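Local coordinates for protein Lem22 (Legionella pneumophila subsp. pneumophila ATCC 43290, PDB 5WD9) that is a Legionella effector of unestablished function, a small three-helix protein that probably acts in the host cell by binding other proteins, at residues Thr6-Thr9 with Arg10-Glu13. Residues are numbered along the deposited sequence; the frame is centred on the assembly and turned at random.
Sequences TELT and RLKE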
loop_
_atom_site.group_PDB
_atom_site.type_symbol
_atom_site.label_atom_id
_atom_site.label_comp_id
_atom_site.label_asym_id
_atom_site.label_seq_id
_atom_site.Cartn_x
_atom_site.Cartn_y
_atom_site.Cartn_z
ATOM N N THR A 6 2.539 -15.860 0.481
ATOM C CA THR A 6 3.284 -15.296 -0.636
ATOM C C THR A 6 2.631 -14.025 -1.148
ATOM O O THR A 6 3.328 -13.059 -1.476
ATOM C CB THR A 6 3.408 -16.339 -1.743
ATOM O OG1 THR A 6 4.071 -17.482 -1.196
ATOM C CG2 THR A 6 4.216 -15.812 -2.899
ATOM N N GLU A 7 1.295 -14.003 -1.240
ATOM C CA GLU A 7 0.611 -12.796 -1.687
ATOM C C GLU A 7 0.861 -11.636 -0.737
ATOM O O GLU A 7 1.089 -10.504 -1.183
ATOM C CB GLU A 7 -0.883 -13.049 -1.857
ATOM C CG GLU A 7 -1.215 -14.040 -2.967
ATOM C CD GLU A 7 -1.064 -13.481 -4.375
ATOM O OE1 GLU A 7 -0.792 -12.275 -4.548
ATOM O OE2 GLU A 7 -1.225 -14.274 -5.329
ATOM N N LEU A 8 0.847 -11.888 0.571
ATOM C CA LEU A 8 1.081 -10.799 1.512
ATOM C C LEU A 8 2.538 -10.358 1.504
ATOM O O LEU A 8 2.823 -9.167 1.662
ATOM C CB LEU A 8 0.618 -11.183 2.916
ATOM C CG LEU A 8 -0.899 -11.281 3.053
ATOM C CD1 LEU A 8 -1.257 -11.459 4.514
ATOM C CD2 LEU A 8 -1.602 -10.059 2.461
ATOM N N THR A 9 3.474 -11.290 1.321
ATOM C CA THR A 9 4.874 -10.916 1.171
ATOM C C THR A 9 5.051 -9.997 -0.030
ATOM O O THR A 9 5.677 -8.938 0.066
ATOM C CB THR A 9 5.729 -12.174 1.019
ATOM O OG1 THR A 9 5.626 -12.950 2.219
ATOM C CG2 THR A 9 7.190 -11.815 0.797
ATOM N N ARG A 10 4.467 -10.378 -1.163
ATOM C CA ARG A 10 4.556 -9.542 -2.350
ATOM C C ARG A 10 3.899 -8.194 -2.125
ATOM O O ARG A 10 4.441 -7.168 -2.541
ATOM C CB ARG A 10 3.917 -10.240 -3.553
ATOM C CG ARG A 10 4.827 -11.262 -4.228
ATOM C CD ARG A 10 4.167 -11.942 -5.453
ATOM N NE ARG A 10 3.382 -11.004 -6.247
ATOM C CZ ARG A 10 2.312 -11.333 -6.960
ATOM N NH1 ARG A 10 1.880 -12.588 -7.007
ATOM N NH2 ARG A 10 1.655 -10.396 -7.609
ATOM N N LEU A 11 2.733 -8.167 -1.469
ATOM C CA LEU A 11 2.014 -6.912 -1.287
ATOM C C LEU A 11 2.808 -5.969 -0.398
ATOM O O LEU A 11 2.933 -4.773 -0.700
ATOM C CB LEU A 11 0.627 -7.154 -0.694
ATOM C CG LEU A 11 -0.113 -5.863 -0.319
ATOM C CD1 LEU A 11 -0.433 -5.028 -1.536
ATOM C CD2 LEU A 11 -1.366 -6.183 0.476
ATOM N N LYS A 12 3.332 -6.483 0.715
ATOM C CA LYS A 12 4.098 -5.643 1.619
ATOM C C LYS A 12 5.239 -4.978 0.873
ATOM O O LYS A 12 5.437 -3.757 0.947
ATOM C CB LYS A 12 4.619 -6.498 2.778
ATOM C CG LYS A 12 5.279 -5.717 3.903
ATOM C CD LYS A 12 6.762 -5.499 3.681
ATOM C CE LYS A 12 7.411 -4.926 4.941
ATOM N NZ LYS A 12 8.827 -4.544 4.720
ATOM N N GLU A 13 5.994 -5.772 0.128
ATOM C CA GLU A 13 7.163 -5.224 -0.532
ATOM C C GLU A 13 6.781 -4.354 -1.718
ATOM O O GLU A 13 7.468 -3.367 -1.991
ATOM C CB GLU A 13 8.123 -6.340 -0.900
ATOM C CG GLU A 13 8.621 -7.036 0.343
ATOM C CD GLU A 13 9.721 -8.017 0.073
ATOM O OE1 GLU A 13 10.252 -8.038 -1.059
ATOM O OE2 GLU A 13 10.057 -8.758 1.019
HETATM O O HOH W 1 -0.426 -13.928 -7.916
#
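R10 and E7 run side by side on helix 4-24, E7 on the flank that borders helix 28-52 and R10 on the exposed side, and R10 is the side chain to follow outward. R10 CB sits over the preceding turn, 3.6 Å from T6 O and almost as near to E7 O. CG lies equally close to T6 O. From there the chain runs straight through CD and then bends at chi3 (39°), swinging the guanidinium back alongside the E7 carboxylate. CZ has E7 OE1 above one face of the group. R10 NH1 comes closest to E7 OE1, at 3.6 Å, a long salt bridge, probably held by charge alone, since the oxygen lies well out of the guanidinium plane; the two flat groups are turned 54° from each other. A water completes the link: it lies in the guanidinium plane at its edge, accepts from R10 NH1 at 2.8 Å and donates to E7 OE2 at 2.7 Å. The bend of E7 at chi2 (-75°) brings its carboxylate beside R10 NH1 and the water, while the stronger partner of E7 OE1 is K45 on helix 28-52, so the carboxylate probably stays ionised.

Beneath these side chains the main chain makes the regular i to i+4 bonds, R10 N to T6 O at 2.9 Å among them. On the inward side, L8 CD2 and L11 CD2 approach to 4.4 Å; L8 packs against both other helices, and L11 against E41 and M46 of helix 28-52. An i, i+3 ion pair on the helix flank, with leucines three apart turned into the core, is characteristic of an amphipathic helix in an all-helical bundle, here one of three helices.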